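Local coordinates for protein (R)-specific secondary-alkylsulfatase (Pseudomonas sp., PDB 4AXH) that hydrolyses secondary alkyl sulfates enantioselectively with inversion of configuration, turning (R)-sulfate esters into (S)-alcohols as a homodimeric zinc enzyme of the metallo-beta-lactamase superfamily, at residues G66-F71 and F164-K169; A325-A330 and L424-Q429; A398-L403 and G418-N423. All blocks are in the same frame, centred on the assembly; numbering follows the deposited sequence. Where two conformers were deposited one is given.

Overall arrangement
Contact 1 precedes the other two along the chain, whereas contact 3 falls within the span between the segments of contact 2. Contact 1 lies apart, its centre about 41 Å from that of contact 2 and 40 Å from that of contact 3; it joins an edge strand of the eight-stranded sheet to a helix-to-strand loop. Contacts 2 and 3 share helix 420-431, with centres about 12 Å apart. Contact 3 uses the start of that helix against the C-terminal part of helix 393-400 and the turn after it. Leu424 packs on Val400 between them. Contact 2 brings in the loop carrying the sulfate-binding Arg328, and both contacts touch the second subunit.

Contact 1. Residues G66-F71 and F164-K169; sequences GLIAPF and FQHRPK
Ala69 and Ile68 meet His166 at an outer border of the metallo-beta-lactamase fold. The first two form a classic beta bulge in strand 67-70, an outermost strand of the eight-stranded mixed sheet, where both residues face Leu117 of strand 116-119. His166 belongs to the beta-alpha-beta crossover that links strand 144-147 to strand 172-176, in the loop that follows helix 153-164. The close part of the contact is a CH-pi interaction. Ala69 CB stands over one face of the imidazole, 3.6 Å from the centroid of the His166 ring and 28° off the ring normal. The methyl is displaced toward the rim, so Ala69 CB comes to 3.3 Å from His166 CE1 and 3.5 Å from His166 NE2, while His166 CD2 lies farther away. Ala69 itself is buried, and the imidazole packs on Leu117 as well.

The Ile68 side is looser and borders on solvent. Its CG2 branch, anti to the backbone N, reaches the base of the histidine, with Ile68 CG2 3.9 Å from His166 CB and equally far from His166 CG. This methyl approaches the ring obliquely as the two side chains slide past each other in opposite directions. Ile68 also leans on Glu119 and on Tyr125 of strand 124-128; Arg167, next to the histidine, packs on Tyr125 too and forms a salt bridge with Glu139. No hydrogen bond spans the two segments, and only 132 Å² is buried between them. The imidazole is held instead from the preceding helix. A chi1 of -61° puts the ring beside the backbone N, and a chi2 of 86° turns ND1 to helix 153-164, where His166 ND1 is hydrogen-bonded to Leu162 O.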
loop_
_atom_site.group_PDB
_atom_site.type_symbol
_atom_site.label_atom_id
_atom_site.label_comp_id
_atom_site.label_asym_id
_atom_site.label_seq_id
_atom_site.Cartn_x
_atom_site.Cartn_y
_atom_site.Cartn_z
ATOM N N GLY A 66 -27.817 -30.697 -1.471
ATOM C CA GLY A 66 -27.021 -31.514 -0.570
ATOM C C GLY A 66 -27.390 -31.396 0.897
ATOM O O GLY A 66 -26.810 -32.104 1.717
ATOM N N LEU A 67 -28.362 -30.525 1.240
ATOM C CA LEU A 67 -28.808 -30.294 2.613
ATOM C C LEU A 67 -29.273 -31.576 3.254
ATOM O O LEU A 67 -30.284 -32.162 2.840
ATOM C CB LEU A 67 -29.881 -29.185 2.727
ATOM C CG LEU A 67 -30.433 -28.901 4.148
ATOM C CD1 LEU A 67 -29.374 -28.342 5.056
ATOM C CD2 LEU A 67 -31.566 -27.950 4.111
ATOM N N ILE A 68 -28.490 -32.029 4.243
ATOM C CA ILE A 68 -28.731 -33.223 5.038
ATOM C C ILE A 68 -29.466 -32.827 6.318
ATOM O O ILE A 68 -30.464 -33.464 6.667
ATOM C CB ILE A 68 -27.388 -33.941 5.307
ATOM C CG1 ILE A 68 -26.984 -34.781 4.092
ATOM C CG2 ILE A 68 -27.434 -34.807 6.592
ATOM C CD1 ILE A 68 -25.578 -34.876 3.947
ATOM N N ALA A 69 -28.960 -31.783 7.016
ATOM C CA ALA A 69 -29.491 -31.300 8.276
ATOM C C ALA A 69 -29.385 -29.800 8.381
ATOM O O ALA A 69 -28.274 -29.266 8.364
ATOM C CB ALA A 69 -28.747 -31.940 9.433
ATOM N N PRO A 70 -30.527 -29.087 8.513
ATOM C CA PRO A 70 -30.454 -27.628 8.664
ATOM C C PRO A 70 -29.983 -27.198 10.052
ATOM O O PRO A 70 -29.923 -27.994 10.986
ATOM C CB PRO A 70 -31.893 -27.164 8.404
ATOM C CG PRO A 70 -32.706 -28.391 8.160
ATOM C CD PRO A 70 -31.923 -29.572 8.577
ATOM N N PHE A 71 -29.639 -25.926 10.180
ATOM C CA PHE A 71 -29.236 -25.329 11.442
ATOM C C PHE A 71 -29.915 -23.996 11.499
ATOM O O PHE A 71 -29.756 -23.193 10.574
ATOM C CB PHE A 71 -27.702 -25.165 11.545
ATOM C CG PHE A 71 -27.283 -24.415 12.796
ATOM C CD1 PHE A 71 -27.119 -25.085 14.008
ATOM C CD2 PHE A 71 -27.124 -23.034 12.782
ATOM C CE1 PHE A 71 -26.768 -24.391 15.170
ATOM C CE2 PHE A 71 -26.814 -22.337 13.958
ATOM C CZ PHE A 71 -26.620 -23.023 15.137
ATOM N N PHE A 164 -21.452 -35.372 13.274
ATOM C CA PHE A 164 -21.519 -36.694 13.908
ATOM C C PHE A 164 -22.945 -37.171 14.158
ATOM O O PHE A 164 -23.179 -38.375 14.194
ATOM C CB PHE A 164 -20.615 -36.784 15.154
ATOM C CG PHE A 164 -19.140 -36.727 14.832
ATOM C CD1 PHE A 164 -18.609 -37.475 13.775
ATOM C CD2 PHE A 164 -18.270 -35.967 15.614
ATOM C CE1 PHE A 164 -17.249 -37.432 13.485
ATOM C CE2 PHE A 164 -16.909 -35.904 15.310
ATOM C CZ PHE A 164 -16.405 -36.639 14.248
ATOM N N GLN A 165 -23.912 -36.231 14.256
ATOM C CA GLN A 165 -25.323 -36.569 14.436
ATOM C C GLN A 165 -25.939 -37.252 13.187
ATOM O O GLN A 165 -27.031 -37.828 13.296
ATOM C CB GLN A 165 -26.124 -35.334 14.818
ATOM C CG GLN A 165 -26.241 -35.145 16.315
ATOM C CD GLN A 165 -26.456 -33.706 16.703
ATOM O OE1 GLN A 165 -25.680 -33.133 17.475
ATOM N NE2 GLN A 165 -27.519 -33.090 16.190
ATOM N N HIS A 166 -25.235 -37.208 12.021
ATOM C CA HIS A 166 -25.719 -37.741 10.747
ATOM C C HIS A 166 -24.735 -38.629 10.053
ATOM O O HIS A 166 -25.102 -39.349 9.119
ATOM C CB HIS A 166 -26.143 -36.600 9.814
ATOM C CG HIS A 166 -27.248 -35.774 10.389
ATOM N ND1 HIS A 166 -26.983 -34.707 11.242
ATOM C CD2 HIS A 166 -28.588 -35.949 10.308
ATOM C CE1 HIS A 166 -28.165 -34.260 11.640
ATOM N NE2 HIS A 166 -29.163 -34.967 11.099
ATOM N N ARG A 167 -23.477 -38.592 10.495
ATOM C CA ARG A 167 -22.421 -39.407 9.903
ATOM C C ARG A 167 -21.688 -40.265 10.950
ATOM O O ARG A 167 -21.861 -40.023 12.154
ATOM C CB ARG A 167 -21.469 -38.537 9.065
ATOM C CG ARG A 167 -22.129 -37.948 7.806
ATOM C CD ARG A 167 -22.642 -38.986 6.823
ATOM N NE ARG A 167 -21.529 -39.671 6.168
ATOM C CZ ARG A 167 -21.577 -40.928 5.748
ATOM N NH1 ARG A 167 -22.681 -41.643 5.904
ATOM N NH2 ARG A 167 -20.517 -41.481 5.174
ATOM N N PRO A 168 -20.937 -41.321 10.547
ATOM C CA PRO A 168 -20.297 -42.166 11.566
ATOM C C PRO A 168 -19.167 -41.460 12.302
ATOM O O PRO A 168 -18.365 -40.747 11.698
ATOM C CB PRO A 168 -19.790 -43.378 10.769
ATOM C CG PRO A 168 -19.566 -42.852 9.393
ATOM C CD PRO A 168 -20.653 -41.821 9.182
ATOM N N LYS A 169 -19.140 -41.701 13.609
ATOM C CA LYS A 169 -18.163 -41.199 14.557
ATOM C C LYS A 169 -16.783 -41.800 14.335
ATOM O O LYS A 169 -16.630 -43.002 14.474
ATOM C CB LYS A 169 -18.656 -41.475 15.975
ATOM C CG LYS A 169 -17.865 -40.741 17.006
ATOM C CD LYS A 169 -17.479 -39.323 16.581
ATOM C CE LYS A 169 -15.996 -39.166 16.462
ATOM N NZ LYS A 169 -15.479 -38.146 17.362
#

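Contact 2. Residues A325-A330 and L424-Q429; sequences AEVRDA and LRAVYQ
Val327 packs against Ala426 and Gln429 on one side of helix 420-431, in a buried contact of 174 Å² between the loop ahead of helix 330-344 and the helical dimerisation region. Followed outward, the valine first meets the glutamine amide: Val327 CB is 4.1 Å from Gln429 NE2. Its two methyls share the amide nitrogen of Gln429, and CG1 alone also meets Ala426. CG1 does most of the touching, with Val327 CG1 3.9 Å from the methyl Ala426 CB. The same branch lies 3.6 Å from the backbone oxygen Ala426 O. It also comes within 3.5 Å of Gln429 NE2, and the other methyl, Val327 CG2, is 3.6 Å from that nitrogen.

Gln429 gets there as an extended chain with CG anti to the backbone N (chi1 167°), and packs on Leu320, a sulfate-binding residue. Its other amide atom, OE1, accepts a hydrogen bond from Phe434 N of the second subunit. On either side of Val327 in sequence, Glu326 forms a salt bridge with Arg430 of the second subunit, and the sulfate-binding Arg328 donates from NH1 to Asn318 O. The contact is van der Waals throughout, with no hydrogen bond across it: valine methyls against one alanine methyl and two polar atoms. The valine contributes only methyl packing, while the glutamine's directional bond is spent across the dimer interface, next to a residue of the sulfate site.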
loop_
_atom_site.group_PDB
_atom_site.type_symbol
_atom_site.label_atom_id
_atom_site.label_comp_id
_atom_site.label_asym_id
_atom_site.label_seq_id
_atom_site.Cartn_x
_atom_site.Cartn_y
_atom_site.Cartn_z
ATOM N N ALA A 325 -5.932 -2.373 6.899
ATOM C CA ALA A 325 -4.897 -3.373 6.544
ATOM C C ALA A 325 -3.987 -2.864 5.431
ATOM O O ALA A 325 -4.234 -1.803 4.846
ATOM C CB ALA A 325 -5.549 -4.674 6.100
ATOM N N GLU A 326 -2.953 -3.644 5.106
ATOM C CA GLU A 326 -2.083 -3.339 3.967
ATOM C C GLU A 326 -2.870 -3.773 2.695
ATOM O O GLU A 326 -3.539 -4.817 2.713
ATOM C CB GLU A 326 -0.767 -4.145 4.031
ATOM C CG GLU A 326 0.134 -3.827 5.209
ATOM C CD GLU A 326 1.404 -4.648 5.328
ATOM O OE1 GLU A 326 1.803 -5.298 4.335
ATOM O OE2 GLU A 326 2.011 -4.631 6.424
ATOM N N VAL A 327 -2.798 -2.965 1.611
ATOM C CA VAL A 327 -3.429 -3.267 0.322
ATOM C C VAL A 327 -2.975 -4.606 -0.223
ATOM O O VAL A 327 -1.825 -4.988 -0.029
ATOM C CB VAL A 327 -3.228 -2.187 -0.761
ATOM C CG1 VAL A 327 -4.438 -1.293 -0.897
ATOM C CG2 VAL A 327 -1.960 -1.378 -0.546
ATOM N N ARG A 328 -3.870 -5.286 -0.939
ATOM C CA ARG A 328 -3.614 -6.566 -1.593
ATOM C C ARG A 328 -3.298 -6.338 -3.074
ATOM O O ARG A 328 -3.560 -5.254 -3.604
ATOM C CB ARG A 328 -4.818 -7.504 -1.417
ATOM C CG ARG A 328 -4.931 -7.980 -0.019
ATOM C CD ARG A 328 -6.340 -8.281 0.307
ATOM N NE ARG A 328 -6.452 -9.014 1.581
ATOM C CZ ARG A 328 -7.607 -9.249 2.207
ATOM N NH1 ARG A 328 -8.762 -8.820 1.679
ATOM N NH2 ARG A 328 -7.618 -9.899 3.375
ATOM N N ASP A 329 -2.676 -7.336 -3.716
ATOM C CA ASP A 329 -2.309 -7.263 -5.132
ATOM C C ASP A 329 -3.338 -8.035 -5.982
ATOM O O ASP A 329 -3.294 -9.291 -6.076
ATOM C CB ASP A 329 -0.876 -7.801 -5.357
ATOM C CG ASP A 329 -0.349 -7.685 -6.776
ATOM O OD1 ASP A 329 -1.050 -7.064 -7.630
ATOM O OD2 ASP A 329 0.774 -8.188 -7.033
ATOM N N ALA A 330 -4.225 -7.246 -6.653
ATOM C CA ALA A 330 -5.262 -7.750 -7.574
ATOM C C ALA A 330 -4.639 -8.480 -8.754
ATOM O O ALA A 330 -5.197 -9.496 -9.184
ATOM C CB ALA A 330 -6.160 -6.612 -8.057
ATOM N N LEU A 424 -11.146 0.246 -6.430
ATOM C CA LEU A 424 -10.520 1.106 -7.460
ATOM C C LEU A 424 -9.636 2.163 -6.774
ATOM O O LEU A 424 -8.491 2.367 -7.179
ATOM C CB LEU A 424 -11.560 1.791 -8.375
ATOM C CG LEU A 424 -12.374 0.893 -9.301
ATOM C CD1 LEU A 424 -13.546 1.625 -9.812
ATOM C CD2 LEU A 424 -11.546 0.340 -10.466
ATOM N N ARG A 425 -10.147 2.761 -5.684
ATOM C CA ARG A 425 -9.423 3.739 -4.868
ATOM C C ARG A 425 -8.186 3.058 -4.286
ATOM O O ARG A 425 -7.110 3.623 -4.381
ATOM C CB ARG A 425 -10.359 4.369 -3.793
ATOM C CG ARG A 425 -11.420 5.298 -4.428
ATOM C CD ARG A 425 -12.245 6.158 -3.488
ATOM N NE ARG A 425 -13.454 5.482 -3.051
ATOM C CZ ARG A 425 -14.691 5.927 -3.227
ATOM N NH1 ARG A 425 -14.908 7.106 -3.788
ATOM N NH2 ARG A 425 -15.718 5.212 -2.813
ATOM N N ALA A 426 -8.322 1.793 -3.820
ATOM C CA ALA A 426 -7.246 0.962 -3.273
ATOM C C ALA A 426 -6.096 0.744 -4.250
ATOM O O ALA A 426 -4.931 0.801 -3.828
ATOM C CB ALA A 426 -7.790 -0.392 -2.763
ATOM N N VAL A 427 -6.415 0.446 -5.543
ATOM C CA VAL A 427 -5.398 0.219 -6.620
ATOM C C VAL A 427 -4.592 1.547 -6.807
ATOM O O VAL A 427 -3.374 1.496 -6.948
ATOM C CB VAL A 427 -5.970 -0.364 -7.966
ATOM C CG1 VAL A 427 -4.868 -0.630 -8.999
ATOM C CG2 VAL A 427 -6.759 -1.651 -7.724
ATOM N N TYR A 428 -5.279 2.713 -6.728
ATOM C CA TYR A 428 -4.673 4.035 -6.776
ATOM C C TYR A 428 -3.726 4.188 -5.588
ATOM O O TYR A 428 -2.582 4.548 -5.820
ATOM C CB TYR A 428 -5.731 5.140 -6.777
ATOM C CG TYR A 428 -5.174 6.522 -7.029
ATOM C CD1 TYR A 428 -4.626 7.281 -5.990
ATOM C CD2 TYR A 428 -5.205 7.087 -8.302
ATOM C CE1 TYR A 428 -4.126 8.565 -6.218
ATOM C CE2 TYR A 428 -4.703 8.368 -8.540
ATOM C CZ TYR A 428 -4.174 9.104 -7.496
ATOM O OH TYR A 428 -3.692 10.362 -7.757
ATOM N N GLN A 429 -4.185 3.897 -4.343
ATOM C CA GLN A 429 -3.374 3.922 -3.111
ATOM C C GLN A 429 -2.135 3.010 -3.255
ATOM O O GLN A 429 -1.008 3.455 -3.001
ATOM C CB GLN A 429 -4.221 3.483 -1.882
ATOM C CG GLN A 429 -3.392 3.163 -0.615
ATOM C CD GLN A 429 -4.162 2.449 0.484
ATOM O OE1 GLN A 429 -5.290 2.825 0.832
ATOM N NE2 GLN A 429 -3.536 1.452 1.104
#

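Contact 3. Residues A398-L403 and G418-N423; sequences AEVSKL and GALSTN
This is an apolar contact near the surface of the helical dimerisation region, in which Leu420, the first residue of helix 420-431, fills the corner formed by Val400, Ser401, Lys402 and Leu403 at a gamma turn centred on Ser401, following helix 393-400. Leu420 is the hub of the 155 Å² interface. Its CG is anti to the backbone N (chi1 161°), which sends the two methyls to different partners. One meets side chains: Leu420 CD1 is 4.0 Å from Val400 CG1 and 4.1 Å from Leu403 CD2. Val400 crosses the leucine at about a right angle, whereas Leu403 slides past it in the opposite direction. The other methyl lies against the main chain of the turn, with Leu420 CD2 3.5 Å from Ser401 C and 3.6 Å from Lys402 N.

Behind these groups runs helix 362-388, whose Phe378 packs on Val400 and Leu403 and whose Leu379 packs on Leu420, so three helices converge on a small apolar cluster. The second subunit lies nearby: Ala398 and Ser421, in the two segments, pack on its Pro446 and Asp443. Ser401 and Lys402 direct their CB atoms away from Leu420 and offer it backbone instead. The turn is closed around one acceptor: Lys402 N donates to Val400 O at 2.7 Å. Ser401 OG donates to Val400 O from the opposite face of the carbonyl plane, also at 2.7 Å, with a C=O...donor angle of 106° and a tilt of 34° from that plane.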
loop_
_atom_site.group_PDB
_atom_site.type_symbol
_atom_site.label_atom_id
_atom_site.label_comp_id
_atom_site.label_asym_id
_atom_site.label_seq_id
_atom_site.Cartn_x
_atom_site.Cartn_y
_atom_site.Cartn_z
ATOM N N ALA A 398 -15.888 7.296 -9.466
ATOM C CA ALA A 398 -17.089 7.873 -10.122
ATOM C C ALA A 398 -17.208 7.466 -11.605
ATOM O O ALA A 398 -18.312 7.292 -12.122
ATOM C CB ALA A 398 -17.072 9.380 -10.013
ATOM N N GLU A 399 -16.077 7.323 -12.288
ATOM C CA GLU A 399 -16.084 6.946 -13.694
ATOM C C GLU A 399 -16.442 5.502 -13.899
ATOM O O GLU A 399 -17.219 5.213 -14.796
ATOM C CB GLU A 399 -14.757 7.297 -14.391
ATOM C CG GLU A 399 -14.647 8.783 -14.746
ATOM C CD GLU A 399 -15.465 9.302 -15.923
ATOM O OE1 GLU A 399 -15.260 8.819 -17.063
ATOM O OE2 GLU A 399 -16.295 10.215 -15.704
ATOM N N VAL A 400 -15.931 4.593 -13.060
ATOM C CA VAL A 400 -16.208 3.188 -13.264
ATOM C C VAL A 400 -17.662 2.744 -13.007
ATOM O O VAL A 400 -18.341 2.427 -13.988
ATOM C CB VAL A 400 -15.087 2.249 -12.814
ATOM C CG1 VAL A 400 -15.439 0.794 -13.083
ATOM C CG2 VAL A 400 -13.793 2.617 -13.538
ATOM N N SER A 401 -18.164 2.742 -11.781
ATOM C CA SER A 401 -19.583 2.366 -11.531
ATOM C C SER A 401 -20.040 0.919 -11.778
ATOM O O SER A 401 -20.838 0.421 -10.973
ATOM C CB SER A 401 -20.590 3.376 -12.091
ATOM O OG SER A 401 -20.817 3.266 -13.489
ATOM N N LYS A 402 -19.553 0.234 -12.861
ATOM C CA LYS A 402 -19.929 -1.156 -13.154
ATOM C C LYS A 402 -18.763 -2.010 -13.652
ATOM O O LYS A 402 -17.815 -1.498 -14.197
ATOM C CB LYS A 402 -21.109 -1.210 -14.138
ATOM C CG LYS A 402 -22.466 -0.886 -13.502
ATOM C CD LYS A 402 -23.514 -0.582 -14.558
ATOM C CE LYS A 402 -24.904 -0.447 -13.980
ATOM N NZ LYS A 402 -25.864 0.063 -14.996
ATOM N N LEU A 403 -18.837 -3.305 -13.459
ATOM C CA LEU A 403 -17.850 -4.238 -14.001
ATOM C C LEU A 403 -18.170 -4.365 -15.532
ATOM O O LEU A 403 -19.325 -4.116 -15.965
ATOM C CB LEU A 403 -17.940 -5.617 -13.324
ATOM C CG LEU A 403 -17.461 -5.709 -11.880
ATOM C CD1 LEU A 403 -17.668 -7.043 -11.324
ATOM C CD2 LEU A 403 -16.040 -5.208 -11.702
ATOM N N GLY A 418 -16.409 -6.751 -0.651
ATOM C CA GLY A 418 -15.535 -5.725 -1.206
ATOM C C GLY A 418 -16.390 -4.712 -1.951
ATOM O O GLY A 418 -17.541 -4.995 -2.318
ATOM N N ALA A 419 -15.869 -3.519 -2.169
ATOM C CA ALA A 419 -16.636 -2.560 -2.928
ATOM C C ALA A 419 -15.836 -2.139 -4.159
ATOM O O ALA A 419 -14.606 -2.024 -4.082
ATOM C CB ALA A 419 -16.987 -1.383 -2.070
ATOM N N LEU A 420 -16.521 -1.990 -5.314
ATOM C CA LEU A 420 -15.872 -1.611 -6.570
ATOM C C LEU A 420 -15.230 -0.233 -6.451
ATOM O O LEU A 420 -14.067 -0.065 -6.830
ATOM C CB LEU A 420 -16.846 -1.729 -7.767
ATOM C CG LEU A 420 -16.515 -0.985 -9.082
ATOM C CD1 LEU A 420 -15.395 -1.633 -9.842
ATOM C CD2 LEU A 420 -17.742 -0.901 -9.948
ATOM N N SER A 421 -15.937 0.717 -5.844
ATOM C CA SER A 421 -15.418 2.069 -5.599
ATOM C C SER A 421 -14.157 2.025 -4.695
ATOM O O SER A 421 -13.106 2.539 -5.085
ATOM C CB SER A 421 -16.509 2.926 -4.970
ATOM O OG SER A 421 -16.975 2.323 -3.772
ATOM N N THR A 422 -14.261 1.348 -3.517
ATOM C CA THR A 422 -13.187 1.187 -2.531
ATOM C C THR A 422 -11.952 0.551 -3.160
ATOM O O THR A 422 -10.846 1.081 -2.984
ATOM C CB THR A 422 -13.711 0.365 -1.353
ATOM O OG1 THR A 422 -14.921 0.953 -0.882
ATOM C CG2 THR A 422 -12.682 0.186 -0.235
ATOM N N ASN A 423 -12.149 -0.578 -3.897
ATOM C CA ASN A 423 -11.097 -1.334 -4.560
ATOM C C ASN A 423 -10.405 -0.558 -5.642
ATOM O O ASN A 423 -9.189 -0.679 -5.751
ATOM C CB ASN A 423 -11.615 -2.669 -5.069
ATOM C CG ASN A 423 -11.818 -3.688 -3.967
ATOM O OD1 ASN A 423 -11.302 -3.556 -2.830
ATOM N ND2 ASN A 423 -12.576 -4.739 -4.286
#